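Protein FucU (Bifidobacterium longum subsp. infantis, PDB 3MVK) probably interconverts sugar forms, as an L-fucose mutarotase and D-ribose pyranase of the RbsD/FucU family. Local coordinates at residues G4-I9 / L56-T61; A42-M47 / V125-E130; D70-L75 / D100-D105; E77-D82 / L110-F115; V84-W89 / A132-L137. One frame throughout, in Å; residues are numbered along the deposited sequence.

In the fold
Contact 2 is the buried one: parallel strands 43-47 and 125-128 are joined by backbone bonds, with apolar packing. Contact 1 is partly buried and purely packing. It sets the loop before helix 11-19 on helix 52-60 and touches contact 2 through Ile59 and Ile126. Contacts 3 and 4 lie at the surface: contact 3 has an Asp-Arg salt bridge, contact 4 a helix cap, both bridging waters. Contact 3 includes the start of strand 73-76, contact 4 the end of neighbouring 107-110, meeting at Leu75 and Leu110. Contact 5 is partly buried and mixes packing with an indole bond. It joins contact 4 through Tyr134 and Asp82, and both touch the fourth subunit.

Contact 1: G4-I9 / L56-T61; sequences GIPKII and LKAILT
Thr61 carries OG1 between its backbone N and carbonyl carbon (chi1 72°), where the hydroxyl both reaches back to Ala58 O and faces the ring of Pro6. Ile8 has CG1 in the matching position (chi1 70°), and the end of its chain comes to Ala58. Pro6 is the centre of the contact. Its CB rests on Ala58 CB at 3.6 Å. Its CG lies 3.1 Å from Thr61 OG1, a tight fit, and 3.4 Å from Ala58 O. The Pro6 ring and the Thr61 side chain pass one another, running in opposite senses. Ile8 CD1 adds a contact to Ala58 CB at 3.9 Å, and Ile9 CD1 approaches Ala58 O at 4.0 Å. A type I turn from Pro6 to Ile9 brings these three side chains together. Ala58 O accepts from Thr61 OG1 at 2.7 Å and also from Thr61 N. An alanine in place of Pro6 would keep CB but lose CG and CD, which would probably open a gap over Thr61 OG1 and Ala58 O and let the loop backbone turn more freely. Ile8 also packs on His50, and on Gly49 of the second subunit. The contact thus seats the loop before helix 11-19 on helix 52-60. Because Ala58 O has two donors from its own segment, this face of helix 52-60 can receive proline and isoleucine carbons without a polar partner from the loop.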
# COMPACT_ATOMS: atom_id res chain seq x y z
N GLY G 4 4.45 -13.85 -32.70
CA GLY G 4 4.66 -15.29 -32.47
C GLY G 4 4.04 -15.71 -31.14
O GLY G 4 3.96 -16.89 -30.82
N ILE G 5 3.59 -14.72 -30.36
CA ILE G 5 3.01 -14.95 -29.03
C ILE G 5 1.51 -15.25 -29.15
O ILE G 5 0.79 -14.49 -29.81
CB ILE G 5 3.23 -13.74 -28.11
CG1 ILE G 5 4.72 -13.40 -28.03
CG2 ILE G 5 2.65 -13.99 -26.71
CD1 ILE G 5 4.99 -11.97 -27.67
N PRO G 6 1.05 -16.34 -28.52
CA PRO G 6 -0.36 -16.71 -28.54
C PRO G 6 -1.24 -15.58 -28.01
O PRO G 6 -0.96 -15.01 -26.94
CB PRO G 6 -0.42 -17.91 -27.61
CG PRO G 6 0.92 -18.54 -27.77
CD PRO G 6 1.86 -17.38 -27.86
N LYS G 7 -2.28 -15.26 -28.78
CA LYS G 7 -3.19 -14.17 -28.47
C LYS G 7 -3.87 -14.31 -27.11
O LYS G 7 -4.24 -13.30 -26.49
CB LYS G 7 -4.25 -14.04 -29.57
N ILE G 8 -4.05 -15.54 -26.61
CA ILE G 8 -4.78 -15.71 -25.35
C ILE G 8 -3.99 -15.30 -24.10
O ILE G 8 -4.58 -15.11 -23.03
CB ILE G 8 -5.38 -17.14 -25.17
CG1 ILE G 8 -4.27 -18.16 -24.93
CG2 ILE G 8 -6.30 -17.51 -26.38
CD1 ILE G 8 -4.84 -19.51 -24.43
N ILE G 9 -2.67 -15.15 -24.23
CA ILE G 9 -1.83 -14.82 -23.06
C ILE G 9 -1.94 -13.32 -22.74
O ILE G 9 -1.52 -12.50 -23.57
CB ILE G 9 -0.35 -15.23 -23.31
CG1 ILE G 9 -0.25 -16.76 -23.53
CG2 ILE G 9 0.56 -14.79 -22.15
CD1 ILE G 9 1.13 -17.24 -23.97
N LEU G 56 -2.21 -24.92 -22.20
CA LEU G 56 -0.92 -25.62 -22.32
C LEU G 56 -0.32 -25.37 -23.68
O LEU G 56 0.88 -25.11 -23.80
CB LEU G 56 -1.10 -27.12 -22.10
CG LEU G 56 0.18 -27.93 -22.18
CD1 LEU G 56 1.26 -27.52 -21.12
CD2 LEU G 56 -0.15 -29.43 -22.04
N LYS G 57 -1.13 -25.48 -24.72
CA LYS G 57 -0.62 -25.30 -26.08
C LYS G 57 0.02 -23.92 -26.25
O LYS G 57 1.09 -23.80 -26.84
CB LYS G 57 -1.74 -25.49 -27.11
CG LYS G 57 -1.27 -25.42 -28.56
CD LYS G 57 -2.50 -25.38 -29.48
CE LYS G 57 -2.09 -25.15 -30.92
NZ LYS G 57 -1.35 -26.33 -31.45
N ALA G 58 -0.63 -22.89 -25.71
CA ALA G 58 -0.12 -21.54 -25.80
C ALA G 58 1.18 -21.37 -25.01
O ALA G 58 2.16 -20.79 -25.50
CB ALA G 58 -1.19 -20.54 -25.33
N ILE G 59 1.21 -21.90 -23.79
CA ILE G 59 2.38 -21.77 -22.91
C ILE G 59 3.60 -22.44 -23.54
O ILE G 59 4.68 -21.88 -23.53
CB ILE G 59 2.10 -22.34 -21.51
CG1 ILE G 59 1.19 -21.38 -20.75
CG2 ILE G 59 3.43 -22.56 -20.73
CD1 ILE G 59 0.67 -21.95 -19.45
N LEU G 60 3.43 -23.63 -24.09
CA LEU G 60 4.55 -24.39 -24.63
C LEU G 60 5.21 -23.70 -25.83
O LEU G 60 6.39 -23.95 -26.10
CB LEU G 60 4.14 -25.82 -24.98
CG LEU G 60 3.75 -26.71 -23.80
CD1 LEU G 60 3.27 -28.03 -24.34
CD2 LEU G 60 4.89 -26.91 -22.80
N THR G 61 4.49 -22.81 -26.51
CA THR G 61 5.12 -22.03 -27.59
C THR G 61 6.21 -21.07 -27.06
O THR G 61 7.11 -20.68 -27.81
CB THR G 61 4.10 -21.27 -28.45
OG1 THR G 61 3.58 -20.17 -27.70
CG2 THR G 61 2.97 -22.17 -28.90

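Contact 2: A42-M47 / V125-E130; sequences AIVVRM and VIASGE
Met47, present as selenomethionine, packs on Ile126 CG2 with CB, CG and CE. Its CB sits 3.7 Å from Ala127 O and 4.0 Å from Ile126 CG2. CG is closer still, 3.5 Å from that same Ile126 CG2, a tight carbon pair. SE passes near Ile8 O, and the bend at chi3 (-104°) brings CE back to 4.0 Å from Ile126 CG2. Pro10, Leu13 and Ile55 also touch Met47. On the face with Val44 and Ala127, the bent chain of Arg46 lays its guanidinium on a methyl: Ala127 CB stands 3.4 Å from Arg46 CZ, over the centre of the plane. Salt bridges to Asp48 and Glu36 hold the group there. The backbones are linked by four bonds. Val45 is the middle of the ladder: its N donates to Val125 O at 2.9 Å, and its O accepts from Ala127 N. Val125 N bonds Ile43 O, and Met47 N reaches Ala127 O at 2.7 Å. Helices 11-19 and 52-60 cover the Met47 side, helix 35-38 the other. This is a parallel strand pair in which 43-47 is an outermost strand of the mixed sheet of the RbsD/FucU fold within this chain.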
# COMPACT_ATOMS: atom_id res chain seq x y z
N ALA G 42 1.58 -16.55 -4.42
CA ALA G 42 2.04 -16.62 -5.78
C ALA G 42 1.31 -15.55 -6.60
O ALA G 42 0.48 -14.81 -6.08
CB ALA G 42 1.79 -18.01 -6.37
N ILE G 43 1.63 -15.51 -7.87
CA ILE G 43 0.89 -14.68 -8.80
C ILE G 43 -0.24 -15.52 -9.41
O ILE G 43 0.01 -16.54 -10.06
CB ILE G 43 1.83 -14.16 -9.90
CG1 ILE G 43 2.94 -13.30 -9.29
CG2 ILE G 43 1.06 -13.42 -11.00
CD1 ILE G 43 4.20 -13.17 -10.17
N VAL G 44 -1.50 -15.11 -9.20
CA VAL G 44 -2.59 -15.86 -9.82
C VAL G 44 -3.13 -15.11 -11.04
O VAL G 44 -3.54 -13.94 -10.92
CB VAL G 44 -3.74 -16.13 -8.81
CG1 VAL G 44 -4.89 -16.92 -9.48
CG2 VAL G 44 -3.21 -16.88 -7.58
N VAL G 45 -3.12 -15.75 -12.20
CA VAL G 45 -3.68 -15.13 -13.40
C VAL G 45 -4.97 -15.84 -13.76
O VAL G 45 -4.97 -17.05 -13.90
CB VAL G 45 -2.66 -15.22 -14.57
CG1 VAL G 45 -3.28 -14.63 -15.88
CG2 VAL G 45 -1.34 -14.51 -14.21
N ARG G 46 -6.07 -15.10 -13.88
CA ARG G 46 -7.36 -15.70 -14.25
C ARG G 46 -7.40 -15.99 -15.73
O ARG G 46 -7.05 -15.11 -16.55
CB ARG G 46 -8.55 -14.80 -13.91
CG ARG G 46 -8.66 -14.34 -12.45
CD ARG G 46 -8.62 -15.48 -11.45
NE ARG G 46 -9.68 -16.46 -11.69
CZ ARG G 46 -10.04 -17.38 -10.80
NH1 ARG G 46 -9.45 -17.42 -9.62
NH2 ARG G 46 -11.00 -18.26 -11.11
N MSE G 47 -7.85 -17.19 -16.06
CA MSE G 47 -8.10 -17.59 -17.45
C MSE G 47 -9.38 -18.42 -17.53
O MSE G 47 -9.40 -19.49 -18.13
CB MSE G 47 -6.92 -18.39 -17.97
CG MSE G 47 -5.68 -17.60 -17.77
SE MSE G 47 -5.50 -16.49 -19.30
CE MSE G 47 -4.16 -17.86 -19.71
N VAL G 125 0.06 -19.38 -10.52
CA VAL G 125 -1.06 -20.33 -10.71
C VAL G 125 -1.99 -19.68 -11.72
O VAL G 125 -2.42 -18.54 -11.56
CB VAL G 125 -1.82 -20.58 -9.38
CG1 VAL G 125 -3.01 -21.52 -9.59
CG2 VAL G 125 -0.88 -21.15 -8.32
N ILE G 126 -2.25 -20.40 -12.80
CA ILE G 126 -3.17 -19.94 -13.85
C ILE G 126 -4.51 -20.60 -13.61
O ILE G 126 -4.62 -21.82 -13.71
CB ILE G 126 -2.64 -20.36 -15.22
CG1 ILE G 126 -1.28 -19.70 -15.48
CG2 ILE G 126 -3.65 -20.00 -16.33
CD1 ILE G 126 -0.55 -20.35 -16.66
N ALA G 127 -5.53 -19.79 -13.32
CA ALA G 127 -6.86 -20.33 -12.97
C ALA G 127 -7.67 -20.52 -14.25
O ALA G 127 -8.28 -19.56 -14.74
CB ALA G 127 -7.58 -19.39 -12.01
N SER G 128 -7.64 -21.73 -14.81
CA SER G 128 -8.41 -21.99 -16.04
C SER G 128 -9.86 -22.23 -15.72
O SER G 128 -10.27 -22.27 -14.55
CB SER G 128 -7.87 -23.20 -16.82
OG SER G 128 -8.33 -24.43 -16.27
N GLY G 129 -10.64 -22.40 -16.78
CA GLY G 129 -12.02 -22.84 -16.63
C GLY G 129 -12.24 -24.28 -17.00
O GLY G 129 -13.38 -24.68 -17.24
N GLU G 130 -11.17 -25.07 -17.04
CA GLU G 130 -11.22 -26.46 -17.47
C GLU G 130 -12.23 -27.26 -16.64
O GLU G 130 -12.11 -27.36 -15.42
CB GLU G 130 -9.83 -27.10 -17.41
CG GLU G 130 -9.83 -28.59 -17.84
CD GLU G 130 -10.46 -28.79 -19.21
OE1 GLU G 130 -10.02 -28.11 -20.17
OE2 GLU G 130 -11.41 -29.61 -19.33

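Contact 3: D70-L75 / D100-D105; sequences DKPATL and DERGAD
Arg102 brings its guanidinium up to the ring of Pro72, the two side chains meeting tip to tip. Pro72 CD lies over one face of the group, and Pro72 CG is 3.7 Å from Arg102 NH2. The arginine belongs to a type I turn from Asp100 to Gly103 that also contains an Asx turn. In the Asx turn, Asp100 OD1 accepts from Arg102 N at 3.1 Å with its anti lone pair. The bend at chi3 (-68°) turns NE back toward the same carboxylate. Arg102 then grips Asp100 side-on with two nitrogens. NE meets OD1 of Asp100 at 2.9 Å, and NH2 meets OD2 of Asp100 at 2.8 Å in a salt bridge. Both oxygens lie close to the guanidinium plane, which fixes the rotation of the group. Val69 O takes a further bond from NH1, and Asp66 O one from NH2. The guanidinium therefore ties the loop after helix 88-97 to the one before strand 73-76, near where that strand pairs with 107-110. Nearby, a water donates to Asp70 O at 2.8 Å and to Asp105 O at 3.0 Å, adding a second link at the open surface. Lys71 starts out away from the other segment, but the end of its chain returns to Asp105 O. Its last torsion (chi4 -84°) places NZ for a bond to Asp105 O of 2.8 Å, the nitrogen tilted 28° from the carbonyl plane.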
# COMPACT_ATOMS: atom_id res chain seq x y z
N ASP G 70 13.64 -35.60 -15.18
CA ASP G 70 12.99 -36.52 -16.12
C ASP G 70 11.54 -36.16 -16.38
O ASP G 70 11.04 -36.37 -17.50
CB ASP G 70 13.05 -37.96 -15.61
CG ASP G 70 14.48 -38.50 -15.52
OD1 ASP G 70 15.31 -38.17 -16.40
OD2 ASP G 70 14.77 -39.24 -14.55
N LYS G 71 10.86 -35.65 -15.36
CA LYS G 71 9.42 -35.39 -15.44
C LYS G 71 9.02 -33.95 -15.06
O LYS G 71 8.52 -33.70 -13.95
CB LYS G 71 8.65 -36.43 -14.62
CG LYS G 71 9.01 -37.86 -15.04
CD LYS G 71 7.90 -38.85 -14.73
CE LYS G 71 8.35 -40.29 -15.03
NZ LYS G 71 8.16 -40.61 -16.48
N PRO G 72 9.25 -33.00 -15.99
CA PRO G 72 9.01 -31.56 -15.71
C PRO G 72 7.52 -31.17 -15.65
O PRO G 72 7.20 -30.04 -15.21
CB PRO G 72 9.70 -30.87 -16.89
CG PRO G 72 9.67 -31.87 -18.00
CD PRO G 72 9.90 -33.20 -17.30
N ALA G 73 6.62 -32.08 -16.06
CA ALA G 73 5.17 -31.85 -15.98
C ALA G 73 4.58 -32.79 -14.93
O ALA G 73 4.97 -33.95 -14.84
CB ALA G 73 4.52 -32.06 -17.34
N THR G 74 3.68 -32.28 -14.08
CA THR G 74 3.14 -33.13 -13.02
C THR G 74 1.62 -33.05 -12.99
O THR G 74 1.07 -31.95 -12.93
CB THR G 74 3.68 -32.73 -11.61
OG1 THR G 74 5.10 -32.61 -11.66
CG2 THR G 74 3.31 -33.75 -10.56
N LEU G 75 0.98 -34.23 -12.98
CA LEU G 75 -0.46 -34.36 -12.80
C LEU G 75 -0.85 -34.69 -11.36
O LEU G 75 -0.02 -35.13 -10.56
CB LEU G 75 -1.03 -35.47 -13.71
CG LEU G 75 -1.06 -35.19 -15.21
CD1 LEU G 75 -1.24 -36.52 -15.95
CD2 LEU G 75 -2.15 -34.20 -15.61
N ASP G 100 8.66 -31.66 -27.05
CA ASP G 100 9.64 -32.39 -26.28
C ASP G 100 9.46 -33.88 -26.57
O ASP G 100 8.39 -34.44 -26.31
CB ASP G 100 9.46 -32.08 -24.79
CG ASP G 100 10.60 -32.59 -23.94
OD1 ASP G 100 10.88 -33.81 -23.95
OD2 ASP G 100 11.24 -31.76 -23.25
N GLU G 101 10.51 -34.51 -27.11
CA GLU G 101 10.44 -35.92 -27.55
C GLU G 101 9.99 -36.89 -26.46
O GLU G 101 9.50 -37.99 -26.76
CB GLU G 101 11.80 -36.39 -28.10
N ARG G 102 10.16 -36.50 -25.20
CA ARG G 102 9.78 -37.36 -24.09
C ARG G 102 8.28 -37.61 -24.04
O ARG G 102 7.84 -38.67 -23.60
CB ARG G 102 10.26 -36.79 -22.77
CG ARG G 102 11.78 -36.84 -22.63
CD ARG G 102 12.21 -36.13 -21.37
NE ARG G 102 11.97 -34.69 -21.46
CZ ARG G 102 12.30 -33.82 -20.51
NH1 ARG G 102 12.87 -34.27 -19.40
NH2 ARG G 102 12.07 -32.53 -20.67
N GLY G 103 7.51 -36.64 -24.51
CA GLY G 103 6.06 -36.77 -24.61
C GLY G 103 5.44 -37.14 -23.26
O GLY G 103 5.77 -36.54 -22.23
N ALA G 104 4.58 -38.16 -23.26
CA ALA G 104 4.01 -38.68 -22.02
C ALA G 104 5.03 -39.04 -20.93
O ALA G 104 4.73 -38.99 -19.73
CB ALA G 104 3.11 -39.88 -22.33
N ASP G 105 6.24 -39.44 -21.33
CA ASP G 105 7.28 -39.81 -20.37
C ASP G 105 7.79 -38.60 -19.56
O ASP G 105 8.44 -38.76 -18.52
CB ASP G 105 8.44 -40.53 -21.06
CG ASP G 105 8.00 -41.86 -21.69
OD1 ASP G 105 7.19 -42.55 -21.05
OD2 ASP G 105 8.44 -42.19 -22.81
O HOH W 1 11.37 -38.71 -18.91
O HOH W 2 14.87 -37.01 -19.14

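Contact 4: E77-D82 / L110-F115; sequences EKVPGD and LERFAF
Glu77 N donates to Leu110 O at 2.9 Å in an almost straight bond (176° at the hydrogen). A water adds a second link: it donates to Glu77 O at 2.8 Å and accepts from Arg112 N at 2.9 Å. The Glu77 side chain lies against the Leu110-Glu111 peptide. A chi1 of -67° sets Glu77 CG beside its own backbone N, and CG comes to 3.6 Å from Leu110 O, while CD stands 3.5 Å from Glu111 N. Glu77 OE1 approaches Glu111 N at a poor angle, so this is no hydrogen bond. Glu77 OE2 is hydrogen-bonded to Ser109 OG. An alanine at Glu77 would probably leave Ser109 OG without this mate and uncover the peptide beneath. Glu111 is the N-cap of helix 112-119. Its OE1 accepts from Ala114 N at 3.0 Å and its OE2 from Phe113 N, both from above the carboxylate plane. Val79 CG2 touches Arg112 CD at 3.7 Å, while the arginine NH2 bonds Tyr116 OH. Tyr68 and His22 of the fourth subunit pack on Val79 and Arg112. The start of the helix is thus well supplied with acceptors: the water takes Arg112 N and the Glu111 carboxylate takes the next two N-H groups. The helix end is likely to favour the negative charge of Glu111.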
# COMPACT_ATOMS: atom_id res chain seq x y z
N GLU G 77 -2.85 -37.23 -9.07
CA GLU G 77 -3.41 -38.58 -9.06
C GLU G 77 -4.85 -38.58 -8.59
O GLU G 77 -5.22 -37.83 -7.70
CB GLU G 77 -2.58 -39.47 -8.13
CG GLU G 77 -1.18 -39.70 -8.66
CD GLU G 77 -0.23 -40.34 -7.67
OE1 GLU G 77 -0.66 -40.74 -6.57
OE2 GLU G 77 0.97 -40.44 -8.00
N LYS G 78 -5.67 -39.45 -9.18
CA LYS G 78 -7.06 -39.56 -8.74
C LYS G 78 -7.14 -40.08 -7.32
O LYS G 78 -6.35 -40.94 -6.92
CB LYS G 78 -7.87 -40.42 -9.71
CG LYS G 78 -7.79 -39.88 -11.13
CD LYS G 78 -8.85 -40.48 -12.06
CE LYS G 78 -8.75 -42.01 -12.12
NZ LYS G 78 -9.53 -42.49 -13.30
N VAL G 79 -8.09 -39.54 -6.57
CA VAL G 79 -8.36 -40.02 -5.21
C VAL G 79 -8.72 -41.51 -5.31
O VAL G 79 -9.51 -41.88 -6.16
CB VAL G 79 -9.47 -39.21 -4.56
CG1 VAL G 79 -9.87 -39.81 -3.20
CG2 VAL G 79 -8.99 -37.76 -4.38
N PRO G 80 -8.09 -42.36 -4.48
CA PRO G 80 -8.42 -43.79 -4.59
C PRO G 80 -9.93 -44.02 -4.53
O PRO G 80 -10.60 -43.44 -3.68
CB PRO G 80 -7.72 -44.40 -3.37
CG PRO G 80 -6.53 -43.51 -3.16
CD PRO G 80 -7.01 -42.11 -3.50
N GLY G 81 -10.45 -44.80 -5.48
CA GLY G 81 -11.90 -45.04 -5.57
C GLY G 81 -12.66 -44.14 -6.52
O GLY G 81 -13.79 -44.44 -6.89
N ASP G 82 -12.06 -43.01 -6.90
CA ASP G 82 -12.68 -42.08 -7.87
C ASP G 82 -12.34 -42.58 -9.28
O ASP G 82 -11.18 -42.53 -9.68
CB ASP G 82 -12.12 -40.67 -7.64
CG ASP G 82 -12.86 -39.60 -8.43
OD1 ASP G 82 -13.75 -39.90 -9.26
OD2 ASP G 82 -12.54 -38.41 -8.19
N LEU G 110 1.49 -36.72 -8.60
CA LEU G 110 1.51 -36.60 -7.16
C LEU G 110 0.14 -36.89 -6.61
O LEU G 110 -0.86 -36.41 -7.14
CB LEU G 110 1.93 -35.19 -6.69
CG LEU G 110 3.40 -34.78 -6.82
CD1 LEU G 110 3.55 -33.28 -6.54
CD2 LEU G 110 4.31 -35.57 -5.89
N GLU G 111 0.13 -37.61 -5.50
CA GLU G 111 -1.08 -37.78 -4.70
C GLU G 111 -1.71 -36.41 -4.40
O GLU G 111 -1.00 -35.41 -4.28
CB GLU G 111 -0.72 -38.52 -3.41
CG GLU G 111 -1.91 -38.75 -2.51
CD GLU G 111 -2.20 -37.58 -1.57
OE1 GLU G 111 -1.24 -36.90 -1.14
OE2 GLU G 111 -3.38 -37.35 -1.23
N ARG G 112 -3.04 -36.39 -4.31
CA ARG G 112 -3.81 -35.14 -4.25
C ARG G 112 -3.23 -34.10 -3.28
O ARG G 112 -2.96 -32.96 -3.66
CB ARG G 112 -5.28 -35.45 -3.90
CG ARG G 112 -6.12 -34.21 -3.76
CD ARG G 112 -7.62 -34.47 -3.55
NE ARG G 112 -8.34 -33.20 -3.40
CZ ARG G 112 -9.44 -33.00 -2.67
NH1 ARG G 112 -10.01 -34.01 -2.02
NH2 ARG G 112 -9.98 -31.78 -2.62
N PHE G 113 -3.10 -34.48 -2.02
CA PHE G 113 -2.66 -33.51 -1.02
C PHE G 113 -1.19 -33.12 -1.17
O PHE G 113 -0.84 -31.95 -0.98
CB PHE G 113 -3.07 -33.98 0.38
CG PHE G 113 -4.55 -33.91 0.59
CD1 PHE G 113 -5.15 -32.71 0.98
CD2 PHE G 113 -5.36 -35.00 0.29
CE1 PHE G 113 -6.53 -32.62 1.12
CE2 PHE G 113 -6.74 -34.91 0.43
CZ PHE G 113 -7.32 -33.72 0.85
N ALA G 114 -0.37 -34.05 -1.63
CA ALA G 114 1.02 -33.75 -2.01
C ALA G 114 1.05 -32.78 -3.19
O ALA G 114 1.93 -31.90 -3.28
CB ALA G 114 1.76 -35.04 -2.34
N PHE G 115 0.13 -32.96 -4.13
CA PHE G 115 0.02 -32.04 -5.26
C PHE G 115 -0.28 -30.63 -4.75
O PHE G 115 0.37 -29.67 -5.19
CB PHE G 115 -1.07 -32.50 -6.24
CG PHE G 115 -1.09 -31.72 -7.51
CD1 PHE G 115 -0.49 -32.23 -8.67
CD2 PHE G 115 -1.72 -30.48 -7.57
CE1 PHE G 115 -0.51 -31.49 -9.88
CE2 PHE G 115 -1.75 -29.75 -8.75
CZ PHE G 115 -1.14 -30.24 -9.91
O HOH W 3 -4.66 -38.72 -5.09

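Contact 5: V84-W89 / A132-L137; sequences VATPIW and AQYANL
Trp89 NE1 donates to Tyr134 O at 2.8 Å, with an angle of 165° at the hydrogen. The oxygen lies only 1° out of the indole plane, so the ring meets it edge-on. The two side chains run side by side in the same direction, and Trp89 CZ2 packs on Tyr134 CB at 4.0 Å. Thr86 OG1 sits over the centre of one indole face, 3.2 Å above it. At the phenol, Val84 CG1 comes to the ring edge in its plane, 3.6 Å from Tyr134 CE2. The first torsion of Val84 (chi1 64°) turns that methyl to the ring. Further along, Ile88 CG2 packs on Ala135 CB at 3.8 Å. A water joins the backbones, donating to Ala85 O at 2.9 Å and to Gln133 O. Tyr134 OH is held by Asp82 OD2 and Val79 N, which fixes the far end of the ring. The start of helix 88-97 is thereby clamped to the loop before strand 137-140. A glycerol, probably from the crystallisation liquor, bonds Gln133 NE2, Tyr134 N and Asn136 OD1, and Tyr68 of the fourth subunit also bonds Gln133 NE2. The glycerol's place at a subunit boundary is consistent with the sugar site of the RbsD/FucU family.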
# COMPACT_ATOMS: atom_id res chain seq x y z
N VAL G 84 -13.41 -41.52 -12.29
CA VAL G 84 -13.71 -40.58 -13.40
C VAL G 84 -12.69 -40.70 -14.55
O VAL G 84 -11.49 -40.82 -14.32
CB VAL G 84 -13.82 -39.10 -12.89
CG1 VAL G 84 -12.49 -38.62 -12.33
CG2 VAL G 84 -14.33 -38.15 -14.00
N ALA G 85 -13.17 -40.72 -15.78
CA ALA G 85 -12.27 -40.72 -16.93
C ALA G 85 -11.41 -39.45 -16.93
O ALA G 85 -11.87 -38.37 -16.50
CB ALA G 85 -13.08 -40.79 -18.21
N THR G 86 -10.18 -39.59 -17.43
CA THR G 86 -9.25 -38.46 -17.57
C THR G 86 -8.58 -38.40 -18.96
O THR G 86 -7.35 -38.52 -19.08
CB THR G 86 -8.15 -38.51 -16.48
OG1 THR G 86 -7.42 -39.74 -16.60
CG2 THR G 86 -8.75 -38.37 -15.05
N PRO G 87 -9.38 -38.19 -20.01
CA PRO G 87 -8.80 -38.12 -21.35
C PRO G 87 -7.84 -36.93 -21.54
O PRO G 87 -6.96 -37.00 -22.38
CB PRO G 87 -10.02 -37.97 -22.26
CG PRO G 87 -11.07 -37.37 -21.39
CD PRO G 87 -10.85 -38.05 -20.07
N ILE G 88 -7.99 -35.89 -20.74
CA ILE G 88 -7.11 -34.71 -20.92
C ILE G 88 -5.64 -35.05 -20.64
O ILE G 88 -4.75 -34.37 -21.15
CB ILE G 88 -7.55 -33.51 -20.05
CG1 ILE G 88 -7.02 -32.19 -20.66
CG2 ILE G 88 -7.08 -33.70 -18.63
CD1 ILE G 88 -7.67 -30.93 -20.13
N TRP G 89 -5.38 -36.12 -19.89
CA TRP G 89 -4.00 -36.55 -19.64
C TRP G 89 -3.29 -36.88 -20.95
O TRP G 89 -2.14 -36.53 -21.14
CB TRP G 89 -3.94 -37.74 -18.69
CG TRP G 89 -4.43 -37.44 -17.29
CD1 TRP G 89 -4.91 -36.24 -16.81
CD2 TRP G 89 -4.48 -38.36 -16.21
NE1 TRP G 89 -5.25 -36.37 -15.49
CE2 TRP G 89 -5.00 -37.66 -15.08
CE3 TRP G 89 -4.14 -39.72 -16.06
CZ2 TRP G 89 -5.19 -38.26 -13.83
CZ3 TRP G 89 -4.33 -40.33 -14.81
CH2 TRP G 89 -4.85 -39.59 -13.71
N ALA G 132 -13.00 -30.48 -16.90
CA ALA G 132 -12.58 -31.84 -16.52
C ALA G 132 -11.90 -31.88 -15.14
O ALA G 132 -11.14 -30.96 -14.78
CB ALA G 132 -11.67 -32.42 -17.57
N GLN G 133 -12.19 -32.92 -14.36
CA GLN G 133 -11.45 -33.16 -13.13
C GLN G 133 -10.05 -33.74 -13.39
O GLN G 133 -9.77 -34.35 -14.44
CB GLN G 133 -12.20 -34.09 -12.17
CG GLN G 133 -13.29 -33.41 -11.34
CD GLN G 133 -13.94 -34.42 -10.42
OE1 GLN G 133 -14.71 -35.26 -10.87
NE2 GLN G 133 -13.60 -34.36 -9.14
N TYR G 134 -9.20 -33.54 -12.39
CA TYR G 134 -7.78 -33.91 -12.45
C TYR G 134 -7.07 -33.39 -13.69
O TYR G 134 -6.22 -34.07 -14.25
CB TYR G 134 -7.61 -35.44 -12.29
CG TYR G 134 -8.29 -35.96 -11.05
CD1 TYR G 134 -7.69 -35.83 -9.79
CD2 TYR G 134 -9.54 -36.59 -11.12
CE1 TYR G 134 -8.31 -36.30 -8.63
CE2 TYR G 134 -10.17 -37.09 -9.97
CZ TYR G 134 -9.54 -36.95 -8.74
OH TYR G 134 -10.16 -37.44 -7.61
N ALA G 135 -7.42 -32.17 -14.10
CA ALA G 135 -6.78 -31.52 -15.27
C ALA G 135 -5.72 -30.50 -14.84
O ALA G 135 -5.23 -29.71 -15.67
CB ALA G 135 -7.84 -30.87 -16.15
N ASN G 136 -5.36 -30.52 -13.57
CA ASN G 136 -4.26 -29.67 -13.07
C ASN G 136 -2.95 -30.11 -13.63
O ASN G 136 -2.72 -31.31 -13.79
CB ASN G 136 -4.20 -29.74 -11.55
CG ASN G 136 -5.53 -29.49 -10.93
OD1 ASN G 136 -6.10 -30.36 -10.24
ND2 ASN G 136 -6.05 -28.34 -11.16
N LEU G 137 -2.07 -29.17 -13.93
CA LEU G 137 -0.76 -29.54 -14.45
C LEU G 137 0.29 -28.57 -13.97
O LEU G 137 0.17 -27.36 -14.21
CB LEU G 137 -0.79 -29.60 -15.99
CG LEU G 137 0.40 -30.22 -16.73
CD1 LEU G 137 0.49 -31.73 -16.52
CD2 LEU G 137 0.30 -29.90 -18.23
O HOH W 4 -11.03 -35.63 -16.38